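Local coordinates for beta-galactosidase (Marinomonas sp. ef1, PDB 6Y2K), which hydrolyses terminal beta-D-galactosyl residues of beta-galactosides as a cold-active hexameric enzyme of glycoside hydrolase family 42, at residues A[66-75]-A[133-141]; A[121-132]-A[226-237]. All coordinates share one frame; numbering follows the deposited sequence. Where two conformers were deposited one is given.

Contact 1: A[66-75]-A[133-141]; sequences LKVILGTPTA and AVASWQTDN
V68 takes its backbone N-H to the carbonyl of A133 (V68 N to A133 O 2.8 Å) and opens a parallel ladder between strands 67-71 and 134-138. Its own carbonyl then receives two amides, A135 N at 2.9 Å from V68 O and S136 N in a weaker bond. This doubled grip marks a beta bulge: A135 is the extra residue, and the pairing moves from V68 with V134 to I69 with S136. Beyond it the ladder runs regularly through L70 N to S136 O, Q138 N to L70 O and T72 N to Q138 O.

Apolar packing fills the side of the ladder that carries V68, V134, L70 and W137. L70 lies alongside W137: its CB stands over the six-membered ring at 4.1 Å from the centroid, and its CD1 comes to 3.3 Å from W137 CH2. With L70 chi1 unstaggered at -132°, CD1 lies over the indole face, consistent with close packing. On the other side, I69 CG2 touches S136 OG at 3.7 Å; this hydroxyl bonds to the carbonyl of D238.

Past the strands, side-chain polar bonds take over. T72 OG1 accepts D140 N nearly straight (2.8 Å, 169°) and is also hydrogen-bonded to Q226 OE1. T74 OG1 donates to D140 OD2 at 2.6 Å, reaching it on the anti side and out of the carboxylate plane. The other oxygen, D140 OD1, takes N141 N and a salt bridge from R104, so both ends of the carboxylate are held.

Adjacent parallel strands 67-71 and 134-138 of the eight-stranded TIM barrel are joined here, and the T72, T74 and D140 bonds link the two loops at their C-terminal ends, the rim where enzymes of this fold carry their active site.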
loop_
_atom_site.group_PDB
_atom_site.type_symbol
_atom_site.label_atom_id
_atom_site.label_comp_id
_atom_site.label_asym_id
_atom_site.label_seq_id
_atom_site.Cartn_x
_atom_site.Cartn_y
_atom_site.Cartn_z
ATOM N N LEU A 66 -39.388 -44.988 8.111
ATOM C CA LEU A 66 -37.986 -44.561 8.050
ATOM C C LEU A 66 -37.057 -45.764 8.042
ATOM O O LEU A 66 -37.216 -46.679 8.851
ATOM C CB LEU A 66 -37.652 -43.646 9.228
ATOM C CG LEU A 66 -38.505 -42.375 9.271
ATOM C CD1 LEU A 66 -38.488 -41.733 10.648
ATOM C CD2 LEU A 66 -38.051 -41.396 8.191
ATOM N N LYS A 67 -36.102 -45.752 7.116
ATOM C CA LYS A 67 -35.084 -46.782 6.997
ATOM C C LYS A 67 -33.888 -46.399 7.851
ATOM O O LYS A 67 -33.438 -45.259 7.796
ATOM C CB LYS A 67 -34.638 -46.916 5.543
ATOM C CG LYS A 67 -35.699 -47.484 4.613
ATOM C CD LYS A 67 -35.101 -47.798 3.250
ATOM C CE LYS A 67 -36.016 -48.692 2.427
ATOM N NZ LYS A 67 -37.367 -48.086 2.266
ATOM N N VAL A 68 -33.358 -47.345 8.624
ATOM C CA VAL A 68 -32.338 -47.027 9.624
ATOM C C VAL A 68 -30.942 -47.465 9.189
ATOM O O VAL A 68 -30.761 -48.564 8.660
ATOM C CB VAL A 68 -32.691 -47.616 11.003
ATOM C CG1 VAL A 68 -31.551 -47.385 12.005
ATOM C CG2 VAL A 68 -33.981 -46.983 11.516
ATOM N N ILE A 69 -29.969 -46.576 9.413
ATOM C CA ILE A 69 -28.550 -46.881 9.289
ATOM C C ILE A 69 -28.046 -47.052 10.716
ATOM O O ILE A 69 -28.018 -46.085 11.474
ATOM C CB ILE A 69 -27.761 -45.733 8.606
ATOM C CG1 ILE A 69 -28.323 -45.409 7.211
ATOM C CG2 ILE A 69 -26.274 -46.077 8.517
ATOM C CD1 ILE A 69 -28.025 -43.995 6.739
ATOM N N LEU A 70 -27.650 -48.271 11.082
ATOM C CA LEU A 70 -27.264 -48.575 12.461
ATOM C C LEU A 70 -25.742 -48.473 12.578
ATOM O O LEU A 70 -25.019 -49.134 11.844
ATOM C CB LEU A 70 -27.709 -49.994 12.847
ATOM C CG LEU A 70 -28.434 -50.239 14.170
ATOM C CD1 LEU A 70 -28.360 -51.722 14.536
ATOM C CD2 LEU A 70 -27.973 -49.361 15.325
ATOM N N GLY A 71 -25.256 -47.649 13.496
ATOM C CA GLY A 71 -23.806 -47.504 13.702
ATOM C C GLY A 71 -23.262 -48.426 14.789
ATOM O O GLY A 71 -23.823 -48.467 15.877
ATOM N N THR A 72 -22.172 -49.150 14.509
ATOM C CA THR A 72 -21.464 -49.877 15.557
ATOM C C THR A 72 -20.784 -48.818 16.443
ATOM O O THR A 72 -20.284 -47.819 15.926
ATOM C CB THR A 72 -20.430 -50.920 15.044
ATOM O OG1 THR A 72 -19.327 -50.282 14.380
ATOM C CG2 THR A 72 -21.090 -51.924 14.123
ATOM N N PRO A 73 -20.779 -49.026 17.768
ATOM C CA PRO A 73 -20.382 -47.988 18.716
ATOM C C PRO A 73 -18.889 -47.953 19.090
ATOM O O PRO A 73 -18.526 -47.419 20.147
ATOM C CB PRO A 73 -21.237 -48.335 19.935
ATOM C CG PRO A 73 -21.225 -49.823 19.923
ATOM C CD PRO A 73 -21.351 -50.192 18.470
ATOM N N THR A 74 -18.032 -48.450 18.207
ATOM C CA THR A 74 -16.630 -48.708 18.541
ATOM C C THR A 74 -15.706 -47.474 18.516
ATOM O O THR A 74 -14.542 -47.574 18.918
ATOM C CB THR A 74 -16.043 -49.811 17.637
ATOM O OG1 THR A 74 -16.212 -49.460 16.262
ATOM C CG2 THR A 74 -16.731 -51.139 17.890
ATOM N N ALA A 75 -16.210 -46.325 18.069
ATOM C CA ALA A 75 -15.440 -45.075 18.085
ATOM C C ALA A 75 -15.225 -44.545 19.489
ATOM O O ALA A 75 -14.234 -43.852 19.742
ATOM C CB ALA A 75 -16.134 -44.009 17.244
ATOM N N ALA A 133 -36.417 -52.645 10.234
ATOM C CA ALA A 133 -36.003 -51.231 10.197
ATOM C C ALA A 133 -34.580 -51.011 9.673
ATOM O O ALA A 133 -34.298 -49.960 9.123
ATOM C CB ALA A 133 -36.130 -50.592 11.587
ATOM N N VAL A 134 -33.688 -51.980 9.857
ATOM C CA VAL A 134 -32.265 -51.769 9.575
ATOM C C VAL A 134 -31.973 -52.031 8.103
ATOM O O VAL A 134 -32.046 -53.169 7.640
ATOM C CB VAL A 134 -31.368 -52.631 10.488
ATOM C CG1 VAL A 134 -29.890 -52.454 10.143
ATOM C CG2 VAL A 134 -31.612 -52.276 11.947
ATOM N N ALA A 135 -31.656 -50.960 7.373
ATOM C CA ALA A 135 -31.331 -51.038 5.951
ATOM C C ALA A 135 -29.829 -51.064 5.687
ATOM O O ALA A 135 -29.392 -51.510 4.622
ATOM C CB ALA A 135 -31.969 -49.869 5.223
ATOM N N SER A 136 -29.042 -50.615 6.668
ATOM C CA SER A 136 -27.625 -50.352 6.474
ATOM C C SER A 136 -26.886 -50.327 7.805
ATOM O O SER A 136 -27.496 -50.063 8.844
ATOM C CB SER A 136 -27.484 -48.994 5.772
ATOM O OG SER A 136 -26.141 -48.552 5.734
ATOM N N TRP A 137 -25.575 -50.583 7.770
ATOM C CA TRP A 137 -24.720 -50.418 8.948
ATOM C C TRP A 137 -23.567 -49.480 8.644
ATOM O O TRP A 137 -22.924 -49.624 7.605
ATOM C CB TRP A 137 -24.120 -51.753 9.393
ATOM C CG TRP A 137 -25.086 -52.764 9.938
ATOM C CD1 TRP A 137 -25.883 -53.601 9.219
ATOM C CD2 TRP A 137 -25.322 -53.066 11.313
ATOM N NE1 TRP A 137 -26.609 -54.398 10.060
ATOM C CE2 TRP A 137 -26.279 -54.099 11.353
ATOM C CE3 TRP A 137 -24.804 -52.574 12.520
ATOM C CZ2 TRP A 137 -26.740 -54.651 12.556
ATOM C CZ3 TRP A 137 -25.259 -53.122 13.717
ATOM C CH2 TRP A 137 -26.222 -54.144 13.726
ATOM N N GLN A 138 -23.300 -48.542 9.557
ATOM C CA GLN A 138 -22.059 -47.751 9.547
ATOM C C GLN A 138 -21.083 -48.384 10.526
ATOM O O GLN A 138 -21.403 -48.524 11.711
ATOM C CB GLN A 138 -22.316 -46.298 9.971
ATOM C CG GLN A 138 -21.045 -45.442 10.049
ATOM C CD GLN A 138 -21.307 -44.036 10.537
ATOM O OE1 GLN A 138 -21.860 -43.225 9.807
ATOM N NE2 GLN A 138 -20.903 -43.738 11.773
ATOM N N THR A 139 -19.897 -48.762 10.052
ATOM C CA THR A 139 -18.844 -49.254 10.944
ATOM C C THR A 139 -18.177 -48.084 11.666
ATOM O O THR A 139 -17.716 -47.152 11.024
ATOM C CB THR A 139 -17.771 -50.038 10.181
ATOM O OG1 THR A 139 -17.303 -49.261 9.071
ATOM C CG2 THR A 139 -18.342 -51.362 9.680
ATOM N N ASP A 140 -18.153 -48.119 12.994
ATOM C CA ASP A 140 -17.381 -47.154 13.782
ATOM C C ASP A 140 -17.899 -45.717 13.456
ATOM O O ASP A 140 -19.121 -45.519 13.282
ATOM C CB ASP A 140 -15.879 -47.390 13.497
ATOM C CG ASP A 140 -14.937 -46.824 14.568
ATOM O OD1 ASP A 140 -14.551 -45.630 14.433
ATOM O OD2 ASP A 140 -14.519 -47.583 15.478
ATOM N N ASN A 141 -17.007 -44.727 13.408
ATOM C CA ASN A 141 -17.367 -43.347 13.080
ATOM C C ASN A 141 -16.096 -42.550 12.779
ATOM O O ASN A 141 -15.300 -42.299 13.681
ATOM C CB ASN A 141 -18.124 -42.669 14.228
ATOM C CG ASN A 141 -18.680 -41.313 13.825
ATOM O OD1 ASN A 141 -19.704 -41.227 13.117
ATOM N ND2 ASN A 141 -18.003 -40.244 14.250
#

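Contact 2: A[121-132]-A[226-237]; sequences VTMMAERYGHHP and QVDILREHSAGR
S234 and R237 clasp the loop after helix 111-128. S234 OG donates to G129 O at 2.7 Å, in the carbonyl plane on a lone pair. A bend in the R237 chain at chi2 (63°) folds one face of the guanidinium over that same oxygen, while NH1 reaches edge-on to the carbonyl of H131 (R237 NH1 to H131 O 3.0 Å), approaching from above the carbonyl plane. G129 CA packs on H233 O at 3.4 Å; a side chain on G129 would run into that carbonyl oxygen. H130 covers H233 O with its ring face.

Further up, the helices meet through apolar side chains, with the small A125 between larger ones. A125 CB touches I229 CG2 at 3.8 Å and L230 CD2 at 3.9 Å, and V121 CG1 meets I229 CG2. Helices 111-128 and 205-233 are neighbours on the outside of the TIM barrel, leading into strands 134-138 and 238-244; their axes run nearly parallel, 20° apart at 9.2 Å.

A second shell sets these groups. The R237 plane is fixed by NH2 to A235 O (3.2 Å, 162°), within the type II turn S234 to R237, and by NE to V134 O. With an alanine here the guanidinium is gone, and the carbonyls of H131, A235 and V134 would probably lose this donor, G129 O its cover, and the loop become freer to shift. S234 OG also accepts the indole N-H of W137 (NE1). One water lies 2.8 Å from both A125 O and H233 O; another joins H130 NE2 to E232 O and A235 N.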
loop_
_atom_site.group_PDB
_atom_site.type_symbol
_atom_site.label_atom_id
_atom_site.label_comp_id
_atom_site.label_asym_id
_atom_site.label_seq_id
_atom_site.Cartn_x
_atom_site.Cartn_y
_atom_site.Cartn_z
ATOM N N VAL A 121 -19.743 -56.054 18.315
ATOM C CA VAL A 121 -20.324 -56.049 16.973
ATOM C C VAL A 121 -21.106 -57.343 16.714
ATOM O O VAL A 121 -22.166 -57.304 16.087
ATOM C CB VAL A 121 -19.276 -55.787 15.873
ATOM C CG1 VAL A 121 -19.893 -55.935 14.480
ATOM C CG2 VAL A 121 -18.706 -54.379 16.031
ATOM N N THR A 122 -20.589 -58.470 17.197
ATOM C CA THR A 122 -21.324 -59.735 17.136
ATOM C C THR A 122 -22.635 -59.656 17.920
ATOM O O THR A 122 -23.683 -60.043 17.398
ATOM C CB THR A 122 -20.480 -60.918 17.635
ATOM O OG1 THR A 122 -19.309 -61.036 16.823
ATOM C CG2 THR A 122 -21.283 -62.237 17.563
ATOM N N MET A 123 -22.583 -59.147 19.154
ATOM C CA MET A 123 -23.806 -58.947 19.946
ATOM C C MET A 123 -24.854 -58.125 19.195
ATOM O O MET A 123 -26.012 -58.527 19.108
ATOM C CB MET A 123 -23.512 -58.256 21.282
ATOM C CG MET A 123 -22.978 -59.155 22.385
ATOM S SD MET A 123 -23.116 -58.341 23.999
ATOM C CE MET A 123 -21.958 -57.004 23.811
ATOM N N MET A 124 -24.438 -56.976 18.656
ATOM C CA MET A 124 -25.347 -56.076 17.916
ATOM C C MET A 124 -25.888 -56.673 16.633
ATOM O O MET A 124 -27.081 -56.552 16.354
ATOM C CB MET A 124 -24.658 -54.761 17.537
ATOM C CG MET A 124 -24.882 -53.629 18.505
ATOM S SD MET A 124 -24.338 -52.061 17.797
ATOM C CE MET A 124 -25.839 -51.137 17.495
ATOM N N ALA A 125 -24.995 -57.261 15.843
ATOM C CA ALA A 125 -25.361 -57.884 14.569
ATOM C C ALA A 125 -26.311 -59.084 14.735
ATOM O O ALA A 125 -27.178 -59.305 13.887
ATOM C CB ALA A 125 -24.113 -58.313 13.826
ATOM N N GLU A 126 -26.128 -59.860 15.806
ATOM C CA GLU A 126 -27.024 -60.980 16.087
ATOM C C GLU A 126 -28.411 -60.463 16.485
ATOM O O GLU A 126 -29.417 -60.976 16.004
ATOM C CB GLU A 126 -26.408 -61.945 17.118
ATOM C CG GLU A 126 -25.299 -62.784 16.485
ATOM C CD GLU A 126 -24.491 -63.622 17.462
ATOM O OE1 GLU A 126 -24.421 -63.287 18.664
ATOM O OE2 GLU A 126 -23.897 -64.621 17.007
ATOM N N ARG A 127 -28.465 -59.427 17.320
ATOM C CA ARG A 127 -29.751 -58.875 17.754
ATOM C C ARG A 127 -30.519 -58.140 16.641
ATOM O O ARG A 127 -31.749 -58.292 16.537
ATOM C CB ARG A 127 -29.578 -57.936 18.955
ATOM C CG ARG A 127 -30.899 -57.516 19.596
ATOM C CD ARG A 127 -30.728 -56.885 20.972
ATOM N NE ARG A 127 -32.014 -56.734 21.664
ATOM C CZ ARG A 127 -32.652 -57.702 22.339
ATOM N NH1 ARG A 127 -32.146 -58.926 22.441
ATOM N NH2 ARG A 127 -33.824 -57.447 22.914
ATOM N N TYR A 128 -29.812 -57.343 15.832
ATOM C CA TYR A 128 -30.465 -56.401 14.906
ATOM C C TYR A 128 -30.210 -56.634 13.431
ATOM O O TYR A 128 -30.805 -55.935 12.597
ATOM C CB TYR A 128 -30.048 -54.961 15.243
ATOM C CG TYR A 128 -30.417 -54.528 16.636
ATOM C CD1 TYR A 128 -31.744 -54.323 16.997
ATOM C CD2 TYR A 128 -29.441 -54.332 17.596
ATOM C CE1 TYR A 128 -32.079 -53.921 18.279
ATOM C CE2 TYR A 128 -29.765 -53.938 18.873
ATOM C CZ TYR A 128 -31.080 -53.734 19.212
ATOM O OH TYR A 128 -31.355 -53.332 20.489
ATOM N N GLY A 129 -29.353 -57.597 13.093
ATOM C CA GLY A 129 -28.973 -57.848 11.703
ATOM C C GLY A 129 -30.114 -58.195 10.756
ATOM O O GLY A 129 -29.981 -58.000 9.541
ATOM N N HIS A 130 -31.223 -58.711 11.299
ATOM C CA HIS A 130 -32.434 -59.007 10.501
ATOM C C HIS A 130 -33.663 -58.186 10.897
ATOM O O HIS A 130 -34.780 -58.497 10.491
ATOM C CB HIS A 130 -32.739 -60.509 10.562
ATOM C CG HIS A 130 -31.640 -61.356 10.003
ATOM N ND1 HIS A 130 -31.204 -62.510 10.613
ATOM C CD2 HIS A 130 -30.870 -61.201 8.902
ATOM C CE1 HIS A 130 -30.221 -63.037 9.905
ATOM N NE2 HIS A 130 -29.996 -62.260 8.862
ATOM N N HIS A 131 -33.454 -57.110 11.650
ATOM C CA HIS A 131 -34.539 -56.225 12.039
ATOM C C HIS A 131 -35.037 -55.509 10.771
ATOM O O HIS A 131 -34.212 -55.029 9.986
ATOM C CB HIS A 131 -34.041 -55.226 13.082
ATOM C CG HIS A 131 -35.134 -54.492 13.787
ATOM N ND1 HIS A 131 -35.921 -53.556 13.160
ATOM C CD2 HIS A 131 -35.564 -54.544 15.070
ATOM C CE1 HIS A 131 -36.800 -53.076 14.021
ATOM N NE2 HIS A 131 -36.602 -53.658 15.188
ATOM N N PRO A 132 -36.375 -55.454 10.548
ATOM C CA PRO A 132 -36.885 -54.864 9.304
ATOM C C PRO A 132 -36.657 -53.355 9.136
ATOM O O PRO A 132 -36.735 -52.855 8.018
ATOM C CB PRO A 132 -38.394 -55.185 9.338
ATOM C CG PRO A 132 -38.710 -55.411 10.773
ATOM C CD PRO A 132 -37.465 -55.991 11.390
ATOM N N GLN A 226 -15.227 -56.154 11.435
ATOM C CA GLN A 226 -16.632 -55.769 11.585
ATOM C C GLN A 226 -17.438 -56.162 10.345
ATOM O O GLN A 226 -18.537 -56.704 10.461
ATOM C CB GLN A 226 -16.771 -54.268 11.882
ATOM C CG GLN A 226 -16.025 -53.829 13.149
ATOM C CD GLN A 226 -16.471 -52.487 13.723
ATOM O OE1 GLN A 226 -17.594 -52.022 13.454
ATOM N NE2 GLN A 226 -15.616 -51.859 14.498
ATOM N N VAL A 227 -16.884 -55.904 9.166
ATOM C CA VAL A 227 -17.534 -56.277 7.901
ATOM C C VAL A 227 -17.846 -57.787 7.845
ATOM O O VAL A 227 -18.945 -58.181 7.438
ATOM C CB VAL A 227 -16.665 -55.859 6.681
ATOM C CG1 VAL A 227 -17.128 -56.534 5.390
ATOM C CG2 VAL A 227 -16.670 -54.344 6.509
ATOM N N ASP A 228 -16.882 -58.623 8.234
ATOM C CA ASP A 228 -17.084 -60.083 8.186
ATOM C C ASP A 228 -18.267 -60.518 9.067
ATOM O O ASP A 228 -19.093 -61.339 8.637
ATOM C CB ASP A 228 -15.821 -60.846 8.576
ATOM C CG ASP A 228 -14.709 -60.738 7.542
ATOM O OD1 ASP A 228 -14.942 -60.316 6.388
ATOM O OD2 ASP A 228 -13.577 -61.101 7.901
ATOM N N ILE A 229 -18.362 -59.939 10.268
ATOM C CA ILE A 229 -19.484 -60.200 11.177
ATOM C C ILE A 229 -20.816 -59.737 10.581
ATOM O O ILE A 229 -21.821 -60.463 10.662
ATOM C CB ILE A 229 -19.274 -59.510 12.546
ATOM C CG1 ILE A 229 -18.082 -60.130 13.285
ATOM C CG2 ILE A 229 -20.528 -59.612 13.419
ATOM C CD1 ILE A 229 -17.499 -59.242 14.365
ATOM N N LEU A 230 -20.820 -58.531 10.003
ATOM C CA LEU A 230 -22.031 -57.951 9.442
ATOM C C LEU A 230 -22.493 -58.675 8.165
ATOM O O LEU A 230 -23.703 -58.800 7.952
ATOM C CB LEU A 230 -21.864 -56.442 9.210
ATOM C CG LEU A 230 -21.680 -55.604 10.491
ATOM C CD1 LEU A 230 -21.139 -54.213 10.175
ATOM C CD2 LEU A 230 -22.975 -55.512 11.289
ATOM N N ARG A 231 -21.558 -59.159 7.343
ATOM C CA ARG A 231 -21.901 -60.004 6.178
ATOM C C ARG A 231 -22.613 -61.294 6.585
ATOM O O ARG A 231 -23.570 -61.712 5.928
ATOM C CB ARG A 231 -20.655 -60.409 5.374
ATOM C CG ARG A 231 -19.951 -59.308 4.600
ATOM C CD ARG A 231 -20.874 -58.578 3.653
ATOM N NE ARG A 231 -20.140 -57.607 2.846
ATOM C CZ ARG A 231 -20.702 -56.606 2.171
ATOM N NH1 ARG A 231 -22.028 -56.409 2.187
ATOM N NH2 ARG A 231 -19.921 -55.782 1.485
ATOM N N GLU A 232 -22.121 -61.922 7.651
ATOM C CA GLU A 232 -22.685 -63.176 8.162
ATOM C C GLU A 232 -24.091 -62.962 8.729
ATOM O O GLU A 232 -25.029 -63.668 8.352
ATOM C CB GLU A 232 -21.746 -63.770 9.227
ATOM C CG GLU A 232 -22.227 -65.019 9.968
ATOM C CD GLU A 232 -22.484 -66.225 9.078
ATOM O OE1 GLU A 232 -23.159 -67.168 9.559
ATOM O OE2 GLU A 232 -22.012 -66.261 7.914
ATOM N N HIS A 233 -24.231 -61.971 9.607
ATOM C CA HIS A 233 -25.455 -61.800 10.396
ATOM C C HIS A 233 -26.423 -60.739 9.899
ATOM O O HIS A 233 -27.514 -60.621 10.452
ATOM C CB HIS A 233 -25.089 -61.532 11.855
ATOM C CG HIS A 233 -24.348 -62.662 12.491
ATOM N ND1 HIS A 233 -24.951 -63.864 12.796
ATOM C CD2 HIS A 233 -23.049 -62.789 12.851
ATOM C CE1 HIS A 233 -24.056 -64.680 13.324
ATOM N NE2 HIS A 233 -22.897 -64.049 13.376
ATOM N N SER A 234 -26.048 -59.974 8.872
ATOM C CA SER A 234 -26.935 -58.943 8.320
ATOM C C SER A 234 -26.853 -58.876 6.795
ATOM O O SER A 234 -26.652 -57.803 6.206
ATOM C CB SER A 234 -26.636 -57.584 8.958
ATOM O OG SER A 234 -27.707 -56.668 8.757
ATOM N N ALA A 235 -27.039 -60.039 6.168
ATOM C CA ALA A 235 -27.101 -60.161 4.709
ATOM C C ALA A 235 -28.127 -59.209 4.109
ATOM O O ALA A 235 -29.213 -59.004 4.671
ATOM C CB ALA A 235 -27.434 -61.595 4.304
ATOM N N GLY A 236 -27.759 -58.597 2.986
ATOM C CA GLY A 236 -28.634 -57.658 2.292
ATOM C C GLY A 236 -28.535 -56.205 2.725
ATOM O O GLY A 236 -29.044 -55.333 2.020
ATOM N N ARG A 237 -27.901 -55.930 3.873
ATOM C CA ARG A 237 -27.758 -54.555 4.374
ATOM C C ARG A 237 -26.524 -53.880 3.748
ATOM O O ARG A 237 -25.480 -54.514 3.617
ATOM C CB ARG A 237 -27.642 -54.537 5.904
ATOM C CG ARG A 237 -28.971 -54.589 6.637
ATOM C CD ARG A 237 -29.766 -55.868 6.384
ATOM N NE ARG A 237 -31.031 -55.848 7.119
ATOM C CZ ARG A 237 -31.917 -56.842 7.140
ATOM N NH1 ARG A 237 -33.037 -56.708 7.843
ATOM N NH2 ARG A 237 -31.690 -57.976 6.478
HETATM O O HOH W 1 -28.881 -61.268 12.749
HETATM O O HOH W 2 -27.491 -62.743 7.484
HETATM O O HOH W 3 -35.717 -58.119 7.264
#

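Both contacts belong to the same quarter of the TIM barrel, with centres 10 Å apart: contact 1 is the buried strand layer, contact 2 the partly exposed helix layer outside it. Chain connectivity ties them, because helix 111-128 leads through the short loop that contact 2 grips into strand 134-138. The layers also interlock: L70 CD2 packs on M124 CE, and L230 CD2 on the indole of W137. Chemistry follows depth. Contact 1 rests on a backbone ladder and a charged, threonine-rich end, whereas contact 2 has no backbone-to-backbone hydrogen bond between its segments and relies on apolar side chains, one serine, one arginine and bridging waters.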